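Local coordinates for 4-aminobutyrate transaminase (Acinetobacter baumannii, PDB 6WOP) that catalyses transfer of the amino group of 4-aminobutyrate to 2-oxoglutarate, using pyridoxal 5'-phosphate as cofactor, at the interface of chains A and B. Coordinates in Å, arbitrary orientation; residue numbers count along the deposited sequence, not the author numbering. Chains: chain A/B, 4-aminobutyrate transaminase.

Contact 1: the interface of chains A and B. Residues chain A 53, 110-111, 269, 275-277; chain B 110, 299.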
loop_
_atom_site.group_PDB
_atom_site.type_symbol
_atom_site.label_atom_id
_atom_site.label_comp_id
_atom_site.label_asym_id
_atom_site.label_seq_id
_atom_site.Cartn_x
_atom_site.Cartn_y
_atom_site.Cartn_z
ATOM N N VAL A 53 13.725 -7.602 -30.006
ATOM C CA VAL A 53 13.526 -9.046 -29.816
ATOM C C VAL A 53 14.272 -9.875 -30.850
ATOM O O VAL A 53 14.505 -11.086 -30.623
ATOM C CB VAL A 53 12.012 -9.382 -29.840
ATOM C CG1 VAL A 53 11.767 -10.880 -29.702
ATOM C CG2 VAL A 53 11.288 -8.629 -28.678
ATOM N N THR A 110 8.676 -16.354 -18.431
ATOM C CA THR A 110 8.150 -16.157 -19.786
ATOM C C THR A 110 8.319 -14.740 -20.300
ATOM O O THR A 110 8.764 -14.560 -21.441
ATOM C CB THR A 110 6.686 -16.561 -19.868
ATOM O OG1 THR A 110 6.531 -17.877 -19.300
ATOM C CG2 THR A 110 6.214 -16.630 -21.361
ATOM N N THR A 111 7.940 -13.722 -19.518
ATOM C CA THR A 111 7.969 -12.356 -20.035
ATOM C C THR A 111 9.079 -11.506 -19.414
ATOM O O THR A 111 9.612 -11.803 -18.332
ATOM C CB THR A 111 6.623 -11.662 -19.772
ATOM O OG1 THR A 111 6.471 -11.563 -18.352
ATOM C CG2 THR A 111 5.418 -12.464 -20.371
ATOM N N LYS A 269 13.346 -10.764 -24.366
ATOM C CA LYS A 269 13.393 -10.268 -25.737
ATOM C C LYS A 269 14.354 -11.106 -26.583
ATOM O O LYS A 269 14.018 -12.233 -26.950
ATOM C CB LYS A 269 13.743 -8.773 -25.741
ATOM C CG LYS A 269 12.525 -7.884 -25.248
ATOM C CD LYS A 269 12.853 -6.421 -25.390
ATOM C CE LYS A 269 11.693 -5.521 -24.923
ATOM N NZ LYS A 269 11.003 -4.975 -26.052
ATOM N N PHE A 275 10.739 -15.945 -29.672
ATOM C CA PHE A 275 9.814 -16.848 -28.972
ATOM C C PHE A 275 9.743 -16.469 -27.492
ATOM O O PHE A 275 10.760 -16.054 -26.931
ATOM C CB PHE A 275 10.296 -18.296 -29.076
ATOM C CG PHE A 275 10.294 -18.828 -30.506
ATOM C CD1 PHE A 275 11.364 -18.620 -31.341
ATOM C CD2 PHE A 275 9.181 -19.509 -30.984
ATOM C CE1 PHE A 275 11.344 -19.046 -32.696
ATOM C CE2 PHE A 275 9.152 -19.972 -32.354
ATOM C CZ PHE A 275 10.239 -19.727 -33.184
ATOM N N PRO A 276 8.605 -16.672 -26.822
ATOM C CA PRO A 276 8.452 -16.094 -25.455
ATOM C C PRO A 276 9.276 -16.854 -24.428
ATOM O O PRO A 276 9.006 -18.035 -24.128
ATOM C CB PRO A 276 6.951 -16.208 -25.171
ATOM C CG PRO A 276 6.311 -16.144 -26.540
ATOM C CD PRO A 276 7.289 -16.956 -27.427
ATOM N N ILE A 277 10.244 -16.137 -23.841
ATOM C CA ILE A 277 11.003 -16.625 -22.695
ATOM C C ILE A 277 11.694 -15.425 -22.069
ATOM O O ILE A 277 12.013 -14.451 -22.760
ATOM C CB ILE A 277 12.037 -17.695 -23.142
ATOM C CG1 ILE A 277 12.848 -18.244 -21.956
ATOM C CG2 ILE A 277 13.013 -17.115 -24.199
ATOM C CD1 ILE A 277 13.660 -19.586 -22.262
ATOM N N THR B 110 0.345 -12.926 -22.764
ATOM C CA THR B 110 1.175 -14.129 -22.814
ATOM C C THR B 110 0.806 -15.118 -21.716
ATOM O O THR B 110 0.536 -16.279 -22.010
ATOM C CB THR B 110 2.665 -13.718 -22.749
ATOM O OG1 THR B 110 2.906 -12.748 -23.797
ATOM C CG2 THR B 110 3.608 -14.948 -23.078
ATOM N N TYR B 299 5.513 -9.916 -25.849
ATOM C CA TYR B 299 5.187 -11.244 -26.357
ATOM C C TYR B 299 3.685 -11.508 -26.521
ATOM O O TYR B 299 3.316 -12.570 -27.029
ATOM C CB TYR B 299 5.705 -12.291 -25.360
ATOM C CG TYR B 299 7.224 -12.443 -25.317
ATOM C CD1 TYR B 299 7.993 -12.469 -26.505
ATOM C CD2 TYR B 299 7.855 -12.713 -24.129
ATOM C CE1 TYR B 299 9.372 -12.706 -26.441
ATOM C CE2 TYR B 299 9.258 -12.881 -24.053
ATOM C CZ TYR B 299 9.995 -12.875 -25.217
ATOM O OH TYR B 299 11.384 -13.083 -25.150
HETATM O O HOH W 1 12.236 -13.851 -28.060
#
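The phenolic oxygen of B:Tyr299 is gripped from several directions by the backbone of chain A. OH donates to the carbonyl O of A:Ile277 at 2.8 Å, in the carbonyl plane and on a lone pair, with a C=O...donor angle of 143°. The backbone N of A:Lys269 stands 3.1 Å from the same OH and can donate a hydrogen bond to it. A water joins the cluster: it sits 3.1 Å from B:Tyr299 OH and is also hydrogen-bonded to the carbonyl oxygens of A:Lys269 and A:Phe275.

Below this polar head the tyrosine ring is held by its face. A:Pro276 CA lies over the ring centre, 3.4 Å from the centroid, in a CH-pi contact, while the proline CB and CG continue over the CG side. CG of B:Tyr299 is anti to its own carbonyl carbon (chi1 -71°), which sends the ring into the neighbouring chain.

Nearby, the methyls of A:Thr110 and B:Thr110 meet obliquely, CG2 to CG2 at 3.5 Å, and A:Thr111 CG2 slides past B:Thr110 CB in the opposite direction at 3.8 Å.

A:Lys269, the Schiff-base lysine of class-III aminotransferases, opens the 3-10 helix 269-272. The inserted tyrosine, from a loop of the partner, probably helps to steady the backbone around it. A:Pro276 and A:Ile277 lie between that helix and strand 278-283, beside the loop leading into helix 112-127.

Contact 2: the interface of chains A and B. Residues chain A 87-88, 91, 95, 106; chain B 15-17.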
loop_
_atom_site.group_PDB
_atom_site.type_symbol
_atom_site.label_atom_id
_atom_site.label_comp_id
_atom_site.label_asym_id
_atom_site.label_seq_id
_atom_site.Cartn_x
_atom_site.Cartn_y
_atom_site.Cartn_z
ATOM N N TYR A 87 16.631 -26.893 -20.404
ATOM C CA TYR A 87 16.487 -25.785 -19.437
ATOM C C TYR A 87 17.718 -25.696 -18.506
ATOM O O TYR A 87 18.308 -24.696 -18.338
ATOM C CB TYR A 87 15.247 -26.041 -18.595
ATOM C CG TYR A 87 14.860 -25.023 -17.525
ATOM C CD1 TYR A 87 15.708 -24.734 -16.477
ATOM C CD2 TYR A 87 13.602 -24.419 -17.518
ATOM C CE1 TYR A 87 15.368 -23.843 -15.485
ATOM C CE2 TYR A 87 13.246 -23.522 -16.523
ATOM C CZ TYR A 87 14.135 -23.242 -15.482
ATOM O OH TYR A 87 13.813 -22.377 -14.502
ATOM N N VAL A 88 18.090 -26.833 -17.975
ATOM C CA VAL A 88 19.280 -26.870 -17.140
ATOM C C VAL A 88 20.459 -26.413 -17.954
ATOM O O VAL A 88 21.314 -25.703 -17.464
ATOM C CB VAL A 88 19.484 -28.304 -16.596
ATOM C CG1 VAL A 88 20.832 -28.448 -15.805
ATOM C CG2 VAL A 88 18.240 -28.738 -15.724
ATOM N N ALA A 91 20.506 -22.706 -18.409
ATOM C CA ALA A 91 20.976 -22.042 -17.186
ATOM C C ALA A 91 22.499 -22.111 -17.088
ATOM O O ALA A 91 23.157 -21.095 -16.825
ATOM C CB ALA A 91 20.299 -22.695 -15.969
ATOM N N ASN A 95 24.839 -18.912 -16.901
ATOM C CA ASN A 95 25.698 -18.769 -15.713
ATOM C C ASN A 95 27.145 -18.582 -16.126
ATOM O O ASN A 95 27.897 -17.801 -15.524
ATOM C CB ASN A 95 25.645 -20.001 -14.804
ATOM C CG ASN A 95 24.325 -20.176 -14.107
ATOM O OD1 ASN A 95 23.595 -19.206 -13.914
ATOM N ND2 ASN A 95 24.000 -21.412 -13.751
ATOM N N ALA A 106 20.612 -19.461 -12.418
ATOM C CA ALA A 106 19.660 -18.812 -13.301
ATOM C C ALA A 106 18.344 -19.572 -13.272
ATOM O O ALA A 106 18.301 -20.788 -13.069
ATOM C CB ALA A 106 20.150 -18.757 -14.783
ATOM N N ALA B 15 22.933 -25.370 -11.003
ATOM C CA ALA B 15 22.791 -24.298 -11.994
ATOM C C ALA B 15 21.543 -23.434 -11.808
ATOM O O ALA B 15 21.505 -22.319 -12.340
ATOM C CB ALA B 15 22.756 -24.901 -13.429
ATOM N N THR B 16 20.545 -23.924 -11.082
ATOM C CA THR B 16 19.250 -23.266 -10.955
ATOM C C THR B 16 18.880 -23.145 -9.487
ATOM O O THR B 16 19.335 -23.927 -8.653
ATOM C CB THR B 16 18.160 -24.070 -11.672
ATOM O OG1 THR B 16 17.935 -25.280 -10.921
ATOM C CG2 THR B 16 18.550 -24.399 -13.142
ATOM N N PRO B 17 18.024 -22.186 -9.144
ATOM C CA PRO B 17 17.729 -21.937 -7.737
ATOM C C PRO B 17 16.792 -22.975 -7.153
ATOM O O PRO B 17 15.989 -23.568 -7.844
ATOM C CB PRO B 17 17.069 -20.550 -7.755
ATOM C CG PRO B 17 16.615 -20.308 -9.112
ATOM C CD PRO B 17 17.521 -21.121 -10.039
#
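Helix 85-97 and strand 104-109 of chain A receive the end of the N-terminal helix 6-15 of chain B and the loop that follows it. In this class-III aminotransferase, of the fold-type I group, the N-terminal segment thus reaches over to the other subunit.

The carbonyl O of B:Ala15, at the last residue of its helix, accepts two hydrogen bonds from chain A. The backbone N of A:Ala106 approaches it at 3.0 Å, in the carbonyl plane and with a C=O...donor angle of 152°. The side-chain amide of A:Asn95 comes in at a much sharper angle, 117°, its ND2 also 3.0 Å from B:Ala15 O, on a lone pair. The acceptor lies in the plane of the asparagine amide, so ND2 points an N-H squarely at it and the bond is nearly straight. Together the two donors fix the direction of this carbonyl, and their N-H groups would be expected to offset the partial negative charge at the C-terminal end of the helix.

B:Thr16 then lays its methyl against helix 85-97 of chain A. CG2 is anti to the carbonyl carbon, with OG1 at chi1 70°, which turns the methyl toward chain A, where it rests 3.7 Å from A:Ala91 CB. The same methyl meets the ring of A:Tyr87 at its edge, in the ring plane, 4.0 Å from CE1. On the strand side, B:Thr16 CA lies 3.4 Å from the carbonyl O of A:Ala106.

Contact 3: the interface of chains A and B. Residues chain A 117, 121, 143-145; chain B 117, 142-144, 147.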
loop_
_atom_site.group_PDB
_atom_site.type_symbol
_atom_site.label_atom_id
_atom_site.label_comp_id
_atom_site.label_asym_id
_atom_site.label_seq_id
_atom_site.Cartn_x
_atom_site.Cartn_y
_atom_site.Cartn_z
ATOM N N GLU A 117 9.982 -8.835 -12.231
ATOM C CA GLU A 117 9.182 -9.041 -11.017
ATOM C C GLU A 117 9.795 -10.137 -10.146
ATOM O O GLU A 117 9.833 -10.012 -8.906
ATOM C CB GLU A 117 7.749 -9.368 -11.406
ATOM C CG GLU A 117 6.755 -9.101 -10.294
ATOM C CD GLU A 117 5.414 -8.487 -10.764
ATOM O OE1 GLU A 117 5.178 -8.301 -11.983
ATOM O OE2 GLU A 117 4.529 -8.224 -9.899
ATOM N N LYS A 121 11.125 -10.107 -6.333
ATOM C CA LYS A 121 10.773 -11.140 -5.365
ATOM C C LYS A 121 12.010 -11.742 -4.703
ATOM O O LYS A 121 12.056 -11.944 -3.476
ATOM C CB LYS A 121 9.957 -12.236 -6.049
ATOM C CG LYS A 121 8.608 -11.696 -6.507
ATOM C CD LYS A 121 7.729 -12.633 -7.374
ATOM C CE LYS A 121 7.689 -14.097 -6.990
ATOM N NZ LYS A 121 6.892 -14.795 -8.097
ATOM N N SER A 143 2.881 -5.002 -15.326
ATOM C CA SER A 143 2.259 -5.538 -14.125
ATOM C C SER A 143 2.040 -4.353 -13.156
ATOM O O SER A 143 2.523 -3.231 -13.383
ATOM C CB SER A 143 3.151 -6.648 -13.523
ATOM O OG SER A 143 4.199 -6.037 -12.761
ATOM N N PHE A 144 1.280 -4.565 -12.075
ATOM C CA PHE A 144 1.152 -3.462 -11.121
ATOM C C PHE A 144 2.502 -3.157 -10.513
ATOM O O PHE A 144 2.919 -1.994 -10.490
ATOM C CB PHE A 144 0.116 -3.813 -10.068
ATOM C CG PHE A 144 -1.254 -3.516 -10.523
ATOM C CD1 PHE A 144 -1.732 -2.225 -10.415
ATOM C CD2 PHE A 144 -2.047 -4.512 -11.132
ATOM C CE1 PHE A 144 -3.029 -1.902 -10.899
ATOM C CE2 PHE A 144 -3.301 -4.219 -11.581
ATOM C CZ PHE A 144 -3.818 -2.901 -11.456
ATOM N N MET A 145 3.287 -4.193 -10.140
ATOM C CA MET A 145 4.577 -3.819 -9.563
ATOM C C MET A 145 5.521 -3.226 -10.612
ATOM O O MET A 145 6.257 -2.265 -10.313
ATOM C CB MET A 145 5.249 -5.012 -8.888
ATOM C CG MET A 145 6.596 -4.703 -8.227
ATOM S SD MET A 145 6.557 -3.136 -7.220
ATOM C CE MET A 145 6.598 -3.661 -5.550
ATOM N N GLU B 117 -4.164 -10.134 -14.363
ATOM C CA GLU B 117 -3.744 -8.785 -13.995
ATOM C C GLU B 117 -4.342 -7.734 -14.945
ATOM O O GLU B 117 -4.690 -6.624 -14.519
ATOM C CB GLU B 117 -2.214 -8.729 -13.979
ATOM C CG GLU B 117 -1.696 -7.584 -13.110
ATOM C CD GLU B 117 -0.413 -7.942 -12.395
ATOM O OE1 GLU B 117 0.097 -7.093 -11.625
ATOM O OE2 GLU B 117 0.078 -9.082 -12.568
ATOM N N ARG B 142 1.597 -15.441 -9.927
ATOM C CA ARG B 142 2.758 -15.253 -9.078
ATOM C C ARG B 142 3.356 -13.847 -9.171
ATOM O O ARG B 142 4.464 -13.637 -8.691
ATOM C CB ARG B 142 3.813 -16.322 -9.421
ATOM C CG ARG B 142 3.302 -17.786 -9.203
ATOM C CD ARG B 142 4.123 -18.828 -9.983
ATOM N NE ARG B 142 3.956 -20.200 -9.488
ATOM C CZ ARG B 142 3.193 -21.142 -10.041
ATOM N NH1 ARG B 142 2.506 -20.880 -11.132
ATOM N NH2 ARG B 142 3.125 -22.364 -9.497
ATOM N N SER B 143 2.661 -12.890 -9.784
ATOM C CA SER B 143 2.913 -11.458 -9.784
ATOM C C SER B 143 2.631 -10.906 -8.376
ATOM O O SER B 143 2.131 -11.618 -7.496
ATOM C CB SER B 143 2.008 -10.799 -10.847
ATOM O OG SER B 143 0.836 -10.311 -10.208
ATOM N N PHE B 144 3.123 -9.713 -8.038
ATOM C CA PHE B 144 2.778 -9.199 -6.716
ATOM C C PHE B 144 1.268 -9.007 -6.597
ATOM O O PHE B 144 0.679 -9.373 -5.575
ATOM C CB PHE B 144 3.516 -7.881 -6.426
ATOM C CG PHE B 144 4.892 -8.119 -5.879
ATOM C CD1 PHE B 144 5.075 -8.442 -4.523
ATOM C CD2 PHE B 144 5.981 -8.143 -6.717
ATOM C CE1 PHE B 144 6.375 -8.698 -4.016
ATOM C CE2 PHE B 144 7.282 -8.420 -6.178
ATOM C CZ PHE B 144 7.461 -8.702 -4.842
ATOM N N MET B 147 -0.266 -12.600 -6.718
ATOM C CA MET B 147 -0.000 -13.273 -5.444
ATOM C C MET B 147 -0.941 -12.773 -4.356
ATOM O O MET B 147 -1.426 -13.562 -3.521
ATOM C CB MET B 147 1.457 -13.007 -4.965
ATOM C CG MET B 147 2.478 -13.911 -5.666
ATOM S SD MET B 147 4.129 -13.602 -4.796
ATOM C CE MET B 147 4.653 -12.034 -5.469
HETATM O O HOH W 2 2.072 -7.008 -9.869
#
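This is a two-fold homodimer interface in which each subunit's glutamate caps the start of the partner's helix 144-149, joining the chains reciprocally. A:Glu117 OE2 accepts from the backbone N of B:Phe144, and B:Glu117 OE1 from that of A:Phe144, both at 2.8 Å. Both bonds are nearly straight, though each meets its carboxylate from above the plane.

The other oxygen of each carboxylate is taken by the hydroxyl of Ser143 in the same chain, 2.6 Å between A:Ser143 OG and A:Glu117 OE1, fixing the group's rotation. A water hydrogen-bonded to A:Glu117 OE2, B:Glu117 OE1 and A:Met145 N bridges the two carboxylates and probably eases the proximity of like charges.

The A:Phe144 ring lies nearly coplanar with the carboxylate of B:Glu117, OE1 at its edge. A:Lys121 runs antiparallel to B:Phe144, its CG 3.5 Å from CE2. Bent at chi3 (40°), it hydrogen-bonds through NZ to the carbonyl O of B:Arg142 at 2.8 Å, slightly tilted from the carbonyl plane. B:Met147 meets this lysine tip to tip, and its CE, over the rim of one face of B:Phe144, probably helps position the ring. The site joins helix 112-127 to the partner's helix start and probably helps hold together this dimer, one pairing within the deposited tetramer.

The three contacts share no residue of chain A, yet one stretch of it runs through all of them: strand 104-109 serves contact 2, the turn at residues 110-111 contact 1, and helix 112-127 contact 3. The C-alpha centres of contacts 1 and 2 lie about 18 Å apart, those of contacts 1 and 3 about 17 Å, and those of contacts 2 and 3 about 22 Å. Contact 3 and the Thr110 pair of contact 1 straddle the two-fold, while contact 2 has a separate twin. Contacts 2 and 3 probably steady elements flanking the active-site region at contact 1, which may link dimer formation to active-site geometry.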